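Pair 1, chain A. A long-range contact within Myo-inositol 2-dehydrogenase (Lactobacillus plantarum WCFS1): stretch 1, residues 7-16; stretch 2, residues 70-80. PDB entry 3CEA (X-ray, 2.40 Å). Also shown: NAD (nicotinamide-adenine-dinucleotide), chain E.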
# COMPACT_ATOMS: atom_id res chain seq x y z
N LYS A 7 -9.30 11.11 46.72
CA LYS A 7 -9.59 9.69 46.83
C LYS A 7 -9.80 9.06 45.46
O LYS A 7 -10.60 9.56 44.66
CB LYS A 7 -10.85 9.45 47.68
CG LYS A 7 -10.64 9.47 49.18
CD LYS A 7 -11.91 9.02 49.89
CE LYS A 7 -11.87 9.31 51.39
NZ LYS A 7 -10.98 8.37 52.12
N PRO A 8 -9.07 7.96 45.16
CA PRO A 8 -9.33 7.22 43.93
C PRO A 8 -10.65 6.46 44.04
O PRO A 8 -11.09 6.13 45.15
CB PRO A 8 -8.16 6.24 43.85
CG PRO A 8 -7.72 6.06 45.26
CD PRO A 8 -7.96 7.37 45.94
N LEU A 9 -11.29 6.19 42.90
CA LEU A 9 -12.49 5.37 42.87
C LEU A 9 -12.13 3.93 43.19
O LEU A 9 -11.13 3.41 42.69
CB LEU A 9 -13.18 5.45 41.51
CG LEU A 9 -13.78 6.76 41.01
CD1 LEU A 9 -14.30 6.57 39.60
CD2 LEU A 9 -14.90 7.27 41.92
N ARG A 10 -12.93 3.30 44.03
CA ARG A 10 -12.73 1.89 44.36
C ARG A 10 -13.56 1.04 43.42
O ARG A 10 -14.78 1.18 43.36
CB ARG A 10 -13.08 1.63 45.83
CG ARG A 10 -12.14 2.33 46.81
CD ARG A 10 -12.48 2.05 48.26
NE ARG A 10 -12.28 0.64 48.61
CZ ARG A 10 -11.12 0.10 48.98
NH1 ARG A 10 -10.02 0.84 49.05
NH2 ARG A 10 -11.06 -1.19 49.28
N ALA A 11 -12.89 0.19 42.65
CA ALA A 11 -13.54 -0.58 41.59
C ALA A 11 -13.39 -2.09 41.73
O ALA A 11 -12.46 -2.58 42.38
CB ALA A 11 -13.03 -0.12 40.22
N ALA A 12 -14.33 -2.80 41.12
CA ALA A 12 -14.30 -4.25 41.02
C ALA A 12 -14.54 -4.67 39.57
O ALA A 12 -15.05 -3.89 38.76
CB ALA A 12 -15.35 -4.87 41.93
N ILE A 13 -14.16 -5.91 39.25
CA ILE A 13 -14.37 -6.45 37.91
C ILE A 13 -14.97 -7.85 37.97
O ILE A 13 -14.54 -8.70 38.75
CB ILE A 13 -13.05 -6.43 37.07
CG1 ILE A 13 -13.32 -6.80 35.60
CG2 ILE A 13 -11.96 -7.31 37.70
CD1 ILE A 13 -12.22 -6.38 34.63
N ILE A 14 -16.00 -8.08 37.16
CA ILE A 14 -16.52 -9.42 36.95
C ILE A 14 -16.03 -9.92 35.60
O ILE A 14 -16.19 -9.24 34.59
CB ILE A 14 -18.07 -9.48 37.01
CG1 ILE A 14 -18.60 -8.78 38.27
CG2 ILE A 14 -18.55 -10.93 36.95
CD1 ILE A 14 -20.09 -8.48 38.24
N GLY A 15 -15.41 -11.10 35.60
CA GLY A 15 -14.90 -11.71 34.37
C GLY A 15 -13.46 -11.32 34.08
O GLY A 15 -13.12 -10.13 34.08
N LEU A 16 -12.63 -12.32 33.84
CA LEU A 16 -11.21 -12.11 33.53
C LEU A 16 -10.77 -12.92 32.31
O LEU A 16 -9.62 -13.36 32.23
CB LEU A 16 -10.34 -12.44 34.75
CG LEU A 16 -10.52 -11.63 36.04
CD1 LEU A 16 -9.74 -12.27 37.18
CD2 LEU A 16 -10.11 -10.17 35.86
N GLU A 70 -17.71 -5.86 49.41
CA GLU A 70 -16.65 -4.91 49.07
C GLU A 70 -17.12 -3.46 49.13
O GLU A 70 -18.26 -3.14 48.78
CB GLU A 70 -16.06 -5.22 47.69
CG GLU A 70 -15.37 -6.58 47.58
CD GLU A 70 -14.06 -6.66 48.34
OE1 GLU A 70 -13.24 -5.71 48.25
OE2 GLU A 70 -13.83 -7.68 49.02
N ASN A 71 -16.23 -2.58 49.58
CA ASN A 71 -16.45 -1.15 49.54
C ASN A 71 -16.00 -0.60 48.19
O ASN A 71 -14.81 -0.34 47.98
CB ASN A 71 -15.71 -0.45 50.69
CG ASN A 71 -16.09 1.01 50.84
OD1 ASN A 71 -17.08 1.48 50.28
ND2 ASN A 71 -15.29 1.75 51.60
N ILE A 72 -16.95 -0.44 47.26
CA ILE A 72 -16.65 -0.02 45.90
C ILE A 72 -17.61 1.04 45.36
O ILE A 72 -18.80 1.05 45.70
CB ILE A 72 -16.59 -1.21 44.90
CG1 ILE A 72 -17.72 -2.21 45.19
CG2 ILE A 72 -15.21 -1.88 44.95
CD1 ILE A 72 -17.92 -3.27 44.13
N ASP A 73 -17.08 1.93 44.52
CA ASP A 73 -17.86 2.99 43.88
C ASP A 73 -18.36 2.55 42.51
O ASP A 73 -19.42 2.99 42.05
CB ASP A 73 -17.01 4.25 43.72
CG ASP A 73 -16.44 4.76 45.03
OD1 ASP A 73 -17.23 5.10 45.94
OD2 ASP A 73 -15.20 4.82 45.15
N ALA A 74 -17.60 1.67 41.85
CA ALA A 74 -17.87 1.27 40.48
C ALA A 74 -17.57 -0.20 40.22
O ALA A 74 -16.75 -0.81 40.91
CB ALA A 74 -17.10 2.16 39.51
N ILE A 75 -18.23 -0.76 39.21
CA ILE A 75 -18.02 -2.15 38.82
C ILE A 75 -17.89 -2.27 37.30
O ILE A 75 -18.50 -1.51 36.54
CB ILE A 75 -19.15 -3.07 39.37
CG1 ILE A 75 -18.74 -4.55 39.27
CG2 ILE A 75 -20.49 -2.78 38.69
CD1 ILE A 75 -19.47 -5.46 40.24
N PHE A 76 -17.05 -3.21 36.87
CA PHE A 76 -16.86 -3.51 35.45
C PHE A 76 -17.34 -4.93 35.15
O PHE A 76 -16.79 -5.90 35.65
CB PHE A 76 -15.38 -3.34 35.06
CG PHE A 76 -14.88 -1.93 35.18
CD1 PHE A 76 -14.40 -1.45 36.40
CD2 PHE A 76 -14.90 -1.08 34.09
CE1 PHE A 76 -13.95 -0.14 36.52
CE2 PHE A 76 -14.45 0.24 34.19
CZ PHE A 76 -13.97 0.70 35.42
N ILE A 77 -18.39 -5.02 34.34
CA ILE A 77 -18.97 -6.32 33.99
C ILE A 77 -18.44 -6.81 32.63
O ILE A 77 -18.87 -6.35 31.57
CB ILE A 77 -20.53 -6.30 34.03
CG1 ILE A 77 -21.02 -5.89 35.42
CG2 ILE A 77 -21.11 -7.66 33.64
CD1 ILE A 77 -22.45 -5.37 35.46
N VAL A 78 -17.48 -7.73 32.70
CA VAL A 78 -16.92 -8.38 31.52
C VAL A 78 -17.19 -9.89 31.61
O VAL A 78 -16.35 -10.71 31.23
CB VAL A 78 -15.40 -8.10 31.37
CG1 VAL A 78 -14.98 -8.23 29.91
CG2 VAL A 78 -15.05 -6.70 31.88
N ALA A 79 -18.36 -10.23 32.13
CA ALA A 79 -18.86 -11.60 32.14
C ALA A 79 -19.66 -11.83 30.85
O ALA A 79 -19.94 -10.86 30.14
CB ALA A 79 -19.73 -11.83 33.37
N PRO A 80 -20.01 -13.09 30.53
CA PRO A 80 -20.79 -13.38 29.32
C PRO A 80 -22.11 -12.59 29.23
O PRO A 80 -22.66 -12.19 30.25
CB PRO A 80 -21.09 -14.87 29.43
CG PRO A 80 -19.99 -15.41 30.27
CD PRO A 80 -19.69 -14.33 31.27
PA NAD E . -14.73 -15.16 28.21
O1A NAD E . -13.37 -15.22 27.63
O2A NAD E . -15.44 -16.45 28.09
O5B NAD E . -14.62 -14.68 29.74
C5B NAD E . -15.74 -14.75 30.60
C4B NAD E . -15.29 -14.58 32.05
O4B NAD E . -16.40 -14.34 32.90
C3B NAD E . -14.59 -15.82 32.58
O3B NAD E . -13.41 -15.40 33.23
C2B NAD E . -15.56 -16.43 33.57
O2B NAD E . -14.90 -17.01 34.68
C1B NAD E . -16.41 -15.24 33.99
N9A NAD E . -17.79 -15.65 34.32
C8A NAD E . -18.64 -16.39 33.54
N7A NAD E . -19.82 -16.55 34.19
C5A NAD E . -19.72 -15.92 35.39
C6A NAD E . -20.62 -15.78 36.44
N6A NAD E . -21.90 -16.10 36.26
N1A NAD E . -20.24 -15.07 37.57
C2A NAD E . -18.97 -14.51 37.65
N3A NAD E . -18.08 -14.66 36.60
C4A NAD E . -18.45 -15.35 35.49
O3 NAD E . -15.60 -13.99 27.50
PN NAD E . -14.91 -12.65 26.93
O1N NAD E . -13.88 -12.18 27.89
O2N NAD E . -14.57 -12.90 25.52
O5D NAD E . -16.11 -11.58 26.91
C5D NAD E . -16.97 -11.35 28.01
C4D NAD E . -17.96 -10.26 27.60
O4D NAD E . -17.29 -9.22 26.91
C3D NAD E . -19.05 -10.80 26.68
O3D NAD E . -20.30 -10.39 27.17
C2D NAD E . -18.76 -10.17 25.34
O2D NAD E . -19.94 -9.80 24.66
C1D NAD E . -17.92 -8.94 25.67
N1N NAD E . -16.92 -8.66 24.62
C2N NAD E . -16.85 -7.39 24.10
C3N NAD E . -15.92 -7.08 23.10
C7N NAD E . -15.72 -5.66 22.65
O7N NAD E . -15.13 -5.44 21.39
N7N NAD E . -16.08 -4.65 23.44
C4N NAD E . -15.07 -8.07 22.63
C5N NAD E . -15.15 -9.36 23.16
C6N NAD E . -16.08 -9.64 24.16
O HOH W 1 -13.33 -3.56 49.77

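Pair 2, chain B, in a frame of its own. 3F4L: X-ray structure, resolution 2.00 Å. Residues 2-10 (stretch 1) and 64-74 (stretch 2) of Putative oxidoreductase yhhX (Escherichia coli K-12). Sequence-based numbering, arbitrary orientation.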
# COMPACT_ATOMS: atom_id res chain seq x y z
N VAL B 2 -29.53 -1.99 -36.42
CA VAL B 2 -29.40 -3.14 -35.48
C VAL B 2 -28.37 -4.16 -35.94
O VAL B 2 -28.44 -4.66 -37.06
CB VAL B 2 -30.76 -3.87 -35.31
CG1 VAL B 2 -31.31 -4.28 -36.67
CG2 VAL B 2 -30.58 -5.11 -34.43
N ILE B 3 -27.41 -4.47 -35.08
CA ILE B 3 -26.38 -5.46 -35.39
C ILE B 3 -26.78 -6.78 -34.76
O ILE B 3 -27.19 -6.81 -33.60
CB ILE B 3 -25.01 -5.09 -34.78
CG1 ILE B 3 -24.57 -3.71 -35.26
CG2 ILE B 3 -23.98 -6.15 -35.16
CD1 ILE B 3 -23.21 -3.28 -34.73
N ASN B 4 -26.67 -7.88 -35.51
CA ASN B 4 -26.98 -9.20 -34.99
C ASN B 4 -25.72 -9.79 -34.37
O ASN B 4 -24.63 -9.69 -34.94
CB ASN B 4 -27.47 -10.15 -36.09
CG ASN B 4 -28.90 -9.88 -36.50
OD1 ASN B 4 -29.56 -10.74 -37.13
ND2 ASN B 4 -29.40 -8.71 -36.15
N CYS B 5 -25.87 -10.38 -33.19
CA CYS B 5 -24.73 -10.98 -32.52
C CYS B 5 -25.08 -12.39 -32.09
O CYS B 5 -26.24 -12.83 -32.24
CB CYS B 5 -24.32 -10.13 -31.32
SG CYS B 5 -25.60 -9.91 -30.05
N ALA B 6 -24.09 -13.12 -31.58
CA ALA B 6 -24.31 -14.47 -31.12
C ALA B 6 -23.35 -14.80 -29.99
O ALA B 6 -22.23 -14.31 -29.94
CB ALA B 6 -24.12 -15.45 -32.27
N PHE B 7 -23.80 -15.64 -29.07
CA PHE B 7 -22.94 -16.02 -27.96
C PHE B 7 -22.49 -17.45 -28.01
O PHE B 7 -23.27 -18.35 -28.35
CB PHE B 7 -23.66 -15.80 -26.62
CG PHE B 7 -23.87 -14.37 -26.27
CD1 PHE B 7 -24.90 -13.65 -26.85
CD2 PHE B 7 -23.01 -13.73 -25.39
CE1 PHE B 7 -25.07 -12.30 -26.56
CE2 PHE B 7 -23.16 -12.38 -25.09
CZ PHE B 7 -24.20 -11.67 -25.67
N ILE B 8 -21.22 -17.67 -27.70
CA ILE B 8 -20.67 -19.01 -27.62
C ILE B 8 -20.58 -19.22 -26.12
O ILE B 8 -19.70 -18.66 -25.45
CB ILE B 8 -19.25 -19.11 -28.20
CG1 ILE B 8 -19.23 -18.61 -29.65
CG2 ILE B 8 -18.79 -20.56 -28.13
CD1 ILE B 8 -20.16 -19.32 -30.56
N GLY B 9 -21.51 -20.00 -25.58
CA GLY B 9 -21.53 -20.26 -24.16
C GLY B 9 -22.77 -19.64 -23.55
O GLY B 9 -23.13 -18.50 -23.86
N PHE B 10 -23.43 -20.38 -22.67
CA PHE B 10 -24.62 -19.85 -22.02
C PHE B 10 -24.58 -20.13 -20.53
O PHE B 10 -25.48 -20.75 -19.98
CB PHE B 10 -25.88 -20.47 -22.64
CG PHE B 10 -27.16 -19.81 -22.20
CD1 PHE B 10 -27.30 -18.43 -22.27
CD2 PHE B 10 -28.23 -20.57 -21.75
CE1 PHE B 10 -28.50 -17.82 -21.90
CE2 PHE B 10 -29.43 -19.97 -21.37
CZ PHE B 10 -29.56 -18.58 -21.45
N PRO B 64 -24.97 -15.19 -42.24
CA PRO B 64 -24.54 -13.96 -42.93
C PRO B 64 -24.77 -12.68 -42.14
O PRO B 64 -23.98 -11.73 -42.23
CB PRO B 64 -25.36 -13.98 -44.22
CG PRO B 64 -25.57 -15.45 -44.46
CD PRO B 64 -25.91 -15.95 -43.08
N ASP B 65 -25.85 -12.65 -41.37
CA ASP B 65 -26.19 -11.46 -40.61
C ASP B 65 -25.52 -11.30 -39.25
O ASP B 65 -25.69 -10.26 -38.61
CB ASP B 65 -27.71 -11.37 -40.45
CG ASP B 65 -28.43 -11.41 -41.79
OD1 ASP B 65 -28.11 -10.58 -42.67
OD2 ASP B 65 -29.32 -12.28 -41.96
N VAL B 66 -24.78 -12.30 -38.80
CA VAL B 66 -24.09 -12.19 -37.51
C VAL B 66 -22.80 -11.41 -37.72
O VAL B 66 -21.96 -11.81 -38.53
CB VAL B 66 -23.75 -13.58 -36.91
CG1 VAL B 66 -22.84 -13.40 -35.69
CG2 VAL B 66 -25.03 -14.29 -36.50
N LYS B 67 -22.63 -10.32 -36.99
CA LYS B 67 -21.43 -9.49 -37.11
C LYS B 67 -20.51 -9.59 -35.91
O LYS B 67 -19.32 -9.30 -36.00
CB LYS B 67 -21.83 -8.02 -37.32
CG LYS B 67 -22.66 -7.77 -38.57
CD LYS B 67 -21.83 -7.83 -39.85
CE LYS B 67 -21.06 -6.52 -40.06
NZ LYS B 67 -20.49 -6.40 -41.45
N LEU B 68 -21.07 -9.99 -34.77
CA LEU B 68 -20.26 -10.11 -33.56
C LEU B 68 -20.52 -11.42 -32.83
O LEU B 68 -21.67 -11.80 -32.60
CB LEU B 68 -20.52 -8.94 -32.60
CG LEU B 68 -19.76 -9.06 -31.26
CD1 LEU B 68 -18.27 -8.74 -31.47
CD2 LEU B 68 -20.38 -8.13 -30.22
N VAL B 69 -19.45 -12.12 -32.48
CA VAL B 69 -19.55 -13.37 -31.75
C VAL B 69 -18.93 -13.12 -30.37
O VAL B 69 -17.83 -12.59 -30.28
CB VAL B 69 -18.79 -14.50 -32.48
CG1 VAL B 69 -18.74 -15.74 -31.61
CG2 VAL B 69 -19.48 -14.81 -33.82
N VAL B 70 -19.64 -13.48 -29.31
CA VAL B 70 -19.14 -13.27 -27.95
C VAL B 70 -18.79 -14.61 -27.32
O VAL B 70 -19.66 -15.42 -27.06
CB VAL B 70 -20.20 -12.54 -27.10
CG1 VAL B 70 -19.63 -12.16 -25.73
CG2 VAL B 70 -20.68 -11.31 -27.85
N VAL B 71 -17.50 -14.85 -27.08
CA VAL B 71 -17.03 -16.10 -26.51
C VAL B 71 -17.03 -16.07 -24.98
O VAL B 71 -16.25 -15.34 -24.37
CB VAL B 71 -15.62 -16.41 -27.01
CG1 VAL B 71 -15.19 -17.78 -26.52
CG2 VAL B 71 -15.59 -16.34 -28.54
N CYS B 72 -17.92 -16.86 -24.39
CA CYS B 72 -18.07 -16.92 -22.93
C CYS B 72 -17.96 -18.33 -22.40
O CYS B 72 -18.53 -18.65 -21.36
CB CYS B 72 -19.45 -16.39 -22.53
SG CYS B 72 -19.87 -14.82 -23.23
N THR B 73 -17.24 -19.19 -23.11
CA THR B 73 -17.06 -20.58 -22.68
C THR B 73 -15.93 -20.67 -21.66
O THR B 73 -15.53 -19.67 -21.07
CB THR B 73 -16.71 -21.51 -23.87
OG1 THR B 73 -15.54 -21.00 -24.56
CG2 THR B 73 -17.88 -21.61 -24.85
N HIS B 74 -15.43 -21.89 -21.47
CA HIS B 74 -14.34 -22.13 -20.55
C HIS B 74 -13.08 -21.48 -21.10
O HIS B 74 -12.81 -21.54 -22.30
CB HIS B 74 -14.13 -23.64 -20.40
CG HIS B 74 -13.10 -24.01 -19.38
ND1 HIS B 74 -11.78 -23.63 -19.48
CD2 HIS B 74 -13.20 -24.74 -18.24
CE1 HIS B 74 -11.11 -24.11 -18.44
NE2 HIS B 74 -11.95 -24.78 -17.68

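Two parallel β-strands joined by a ladder of backbone hydrogen bonds impose a fixed spacing on whatever side chains they carry, and these two pairs illustrate how differently that spacing can be filled. The central 14 residues superpose with an RMSD of 0.4 Å, and in each pair the strand axes approach to 4.6 Å with an angle of 20° between their directions.

Four rungs of the ladder recur at matched positions. In pair 1, Ala A12 N donates to Ala A74 O, Phe A76 N to Ala A12 O, Ile A14 N to Phe A76 O and Val A78 N to Ile A14 O (2.7 Å). Pair 2 repeats this through Ala B6, Leu B68, Val B70, Ile B8 and Cys B72, ending with Cys B72 N to Ile B8 O at 2.7 Å. A further bond in pair 1, Ala A74 N to Arg A10 O (3.2 Å), has no equivalent hydrogen bond in pair 2. Beyond the last rung lies a glycine in both, Gly A15 and Gly B9. Its positive phi, 91° and 113°, would jam a CB against the preceding carbonyl, and such an atom would also clash with the opposing backbone.

One face of the sheet is conserved in character. Ala A12 and Ala B6 coincide, as do Ile A14 and Ile B8; Ile A14 CD1 meets Ile A75 CD1 at 3.7 Å, while Ile B8 CG1 meets the shorter Val B69 CG1 at 3.5 Å.

On the other face the aromatic ring changes strands. Phe A76 of pair 1 matches Val B70, and Ile A13 matches Phe B7. The ring of Phe A76 has Ala A11 CB at its edge, 3.8 Å from Phe A76 CE1. In pair 2 the ring of Phe B7 instead receives Val B70 CG2 over one face, 4.2 Å from its centroid, with Cys B72 SG at its edge. The ring thus also lies at a different level along the strands.

Near the N-terminal ends the side chains differ in charge and in their bonds: those of Arg A10 and Asp A73 both hydrogen-bond across the contact, those of Asn B4 and Lys B67 do not. Asp A73 OD2 accepts from Arg A10 N at 3.0 Å, and Arg A10 NE reaches Asn A71 O at 2.8 Å. Pair 2 keeps a backbone bond, Lys B67 N to Asn B4 O at 2.9 Å, equivalent to Asp A73 N to Arg A10 O at 2.7 Å. The backbone sets the register; the side chains vary within it.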